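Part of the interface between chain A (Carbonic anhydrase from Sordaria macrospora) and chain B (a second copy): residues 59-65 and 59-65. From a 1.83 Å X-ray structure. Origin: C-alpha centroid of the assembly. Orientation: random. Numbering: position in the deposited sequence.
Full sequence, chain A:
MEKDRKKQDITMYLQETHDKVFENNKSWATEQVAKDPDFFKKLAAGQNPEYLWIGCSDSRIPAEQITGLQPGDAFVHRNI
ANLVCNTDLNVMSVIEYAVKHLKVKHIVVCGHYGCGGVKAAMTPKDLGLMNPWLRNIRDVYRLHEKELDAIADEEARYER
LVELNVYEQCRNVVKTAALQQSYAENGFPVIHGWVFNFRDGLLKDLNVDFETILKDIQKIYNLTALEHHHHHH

Chain A (59-65) SRIPAEQ
Chain B, residues 59-65: SRIPAEQ

Two copies of the Sordaria macrospora carbonic anhydrase meet here through the same seven residues, 59-65, across an exact two-fold axis. Each stretch is loop from 59 to 62 and helix from 63, and the helix continues later in the chain. The directions from CA 60 to CA 64 in the two copies lie 150° apart, so the segments run roughly antiparallel. The register is set at the proline: the CA atoms of Pro62(A) and Pro62(B) are 6.4 Å apart. The two stretches together bury 276 Å². No hydrogen bond crosses between them.

Ser59(B) begins the stretch in an extended conformation, phi/psi -73/155. Its CA-to-CB bond points sideways and chi1 is p, at 65°. OG is hydrogen-bonded elsewhere in the structure, and the residue makes no contact with the chain A stretch.

Arg60(B) turns the chain, with phi/psi -108/-20. Its CA-to-CB bond points away from chain A. The side chain is unusual: chi1 -17°, chi2 -134° and chi3 -145° all lie between wells, and chi4 is -78°. NE is hydrogen-bonded elsewhere. The backbone makes the contact, with Arg60(B) O 3.8 Å from Glu64(A) OE1. The two oxygens are near neighbours, but the pair is not a hydrogen bond. The carbonyl oxygen is buried by the contact and has no partner in the model.

Ile61(B) returns to an extended backbone, -115/134. Its CA-to-CB bond points away from the other stretch, with chi1 m at -65° and chi2 m at -67°. The residue is buried without touching the other stretch.

Pro62(B) is the centre of the contact. It is the N-cap residue, with phi/psi -63/146 and a C-gamma exo ring. Its CA-to-CB bond points toward chain A. Pro62(B) CB lies 3.7 Å from Pro62(A) CB, an apolar contact between equivalent atoms of the two copies. The ring also packs against a carboxylate: Pro62(B) CG is 3.5 Å from Glu64(A) OE2. Each proline thus meets both its own counterpart and the glutamate of the other copy.

Ala63(B) enters the helix at -51/-39. Its CA-to-CB bond points sideways, and Ala63(B) CB stays 7.2 Å from Pro62(A) CG, so it takes no part.

Glu64(B) continues the helix at -64/-35, and its CA-to-CB bond points toward chain A. Chi1 is m at -74°, chi2 is off-rotamer at 99°, and chi3 is 149°. The carboxylate reaches the other loop at two places. Glu64(B) OE2 is 3.5 Å from Pro62(A) CG, and Glu64(B) OE1 is 3.8 Å from Arg60(A) O. Both repeat the contacts of Glu64(A) through the two-fold.

Gln65(B) has phi/psi -72/-57, with chi1 m at -81°, chi2 m at -55° and chi3 -73°. Its CA-to-CB bond points toward chain A, but the closest approach of its side chain to the other stretch is 4.8 Å, from Gln65(B) NE2 to Gln65(A) NE2. OE1 is hydrogen-bonded elsewhere. A weak backbone hydrogen bond from Gln65(B) N to Pro62(B) O, 3.0 Å long, ties the first helical turn to its cap.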

# COMPACT_ATOMS: atom_id res chain seq x y z
N SER A 59 5.77 10.11 19.14
CA SER A 59 6.42 9.92 20.43
C SER A 59 7.63 10.86 20.42
O SER A 59 8.11 11.23 19.35
CB SER A 59 6.84 8.46 20.60
OG SER A 59 7.83 8.08 19.66
N ARG A 60 8.11 11.28 21.59
CA ARG A 60 9.04 12.41 21.62
C ARG A 60 10.49 12.06 21.95
O ARG A 60 11.41 12.84 21.68
CB ARG A 60 8.56 13.48 22.61
CG ARG A 60 7.10 13.34 22.98
CD ARG A 60 6.37 14.67 22.94
NE ARG A 60 5.36 14.75 23.98
CZ ARG A 60 4.16 14.17 23.92
NH1 ARG A 60 3.31 14.31 24.93
NH2 ARG A 60 3.81 13.44 22.87
N ILE A 61 10.70 10.89 22.55
CA ILE A 61 12.03 10.45 22.92
C ILE A 61 12.34 9.22 22.08
O ILE A 61 11.49 8.35 21.96
CB ILE A 61 12.09 10.08 24.44
CG1 ILE A 61 11.83 11.31 25.32
CG2 ILE A 61 13.42 9.48 24.81
CD1 ILE A 61 12.93 12.34 25.25
N PRO A 62 13.54 9.15 21.49
CA PRO A 62 13.99 8.00 20.70
C PRO A 62 14.10 6.74 21.55
O PRO A 62 14.44 6.83 22.73
CB PRO A 62 15.40 8.42 20.24
CG PRO A 62 15.43 9.89 20.36
CD PRO A 62 14.54 10.23 21.51
N ALA A 63 13.81 5.58 20.95
CA ALA A 63 13.88 4.29 21.63
C ALA A 63 15.20 4.06 22.34
O ALA A 63 15.26 3.47 23.43
CB ALA A 63 13.66 3.18 20.62
N GLU A 64 16.26 4.52 21.68
CA GLU A 64 17.63 4.32 22.13
C GLU A 64 17.85 5.02 23.46
O GLU A 64 18.58 4.54 24.33
CB GLU A 64 18.60 4.84 21.06
CG GLU A 64 18.72 3.94 19.80
CD GLU A 64 17.88 4.39 18.61
OE1 GLU A 64 18.31 4.16 17.45
OE2 GLU A 64 16.78 4.96 18.82
N GLN A 65 17.19 6.17 23.62
CA GLN A 65 17.21 6.90 24.88
C GLN A 65 16.40 6.19 25.97
O GLN A 65 16.92 5.89 27.05
CB GLN A 65 16.66 8.31 24.67
CG GLN A 65 17.66 9.27 24.10
CD GLN A 65 18.90 9.31 24.95
OE1 GLN A 65 18.89 9.86 26.06
NE2 GLN A 65 19.97 8.69 24.46
N SER B 59 19.81 3.25 9.95
CA SER B 59 20.72 4.27 10.45
C SER B 59 20.83 4.02 11.95
O SER B 59 19.93 3.42 12.54
CB SER B 59 20.19 5.67 10.15
OG SER B 59 18.98 5.94 10.84
N ARG B 60 21.93 4.43 12.58
CA ARG B 60 22.22 3.93 13.93
C ARG B 60 22.05 4.95 15.06
O ARG B 60 21.92 4.58 16.23
CB ARG B 60 23.64 3.35 14.00
CG ARG B 60 24.23 3.04 12.65
CD ARG B 60 24.90 1.67 12.63
NE ARG B 60 26.08 1.68 11.77
CZ ARG B 60 26.05 1.62 10.44
NH1 ARG B 60 27.19 1.64 9.76
NH2 ARG B 60 24.90 1.56 9.78
N ILE B 61 22.06 6.23 14.70
CA ILE B 61 21.92 7.29 15.69
C ILE B 61 20.60 7.99 15.38
O ILE B 61 20.33 8.28 14.22
CB ILE B 61 23.10 8.31 15.57
CG1 ILE B 61 24.43 7.65 15.92
CG2 ILE B 61 22.88 9.50 16.48
CD1 ILE B 61 24.55 7.25 17.38
N PRO B 62 19.78 8.26 16.41
CA PRO B 62 18.51 8.99 16.27
C PRO B 62 18.73 10.42 15.78
O PRO B 62 19.74 11.04 16.14
CB PRO B 62 17.96 9.02 17.70
CG PRO B 62 18.67 7.93 18.41
CD PRO B 62 20.02 7.83 17.79
N ALA B 63 17.80 10.94 14.98
CA ALA B 63 17.85 12.30 14.45
C ALA B 63 18.10 13.34 15.53
O ALA B 63 18.81 14.34 15.31
CB ALA B 63 16.55 12.61 13.74
N GLU B 64 17.47 13.11 16.67
CA GLU B 64 17.48 14.03 17.80
C GLU B 64 18.90 14.18 18.33
O GLU B 64 19.31 15.27 18.76
CB GLU B 64 16.53 13.52 18.89
CG GLU B 64 15.02 13.70 18.57
CD GLU B 64 14.33 12.45 18.02
OE1 GLU B 64 13.11 12.27 18.28
OE2 GLU B 64 14.99 11.65 17.31
N GLN B 65 19.65 13.09 18.27
CA GLN B 65 21.06 13.11 18.64
C GLN B 65 21.92 13.84 17.60
O GLN B 65 22.63 14.79 17.93
CB GLN B 65 21.57 11.68 18.80
CG GLN B 65 21.24 11.06 20.13
CD GLN B 65 21.73 11.93 21.25
OE1 GLN B 65 22.94 12.01 21.51
NE2 GLN B 65 20.81 12.62 21.92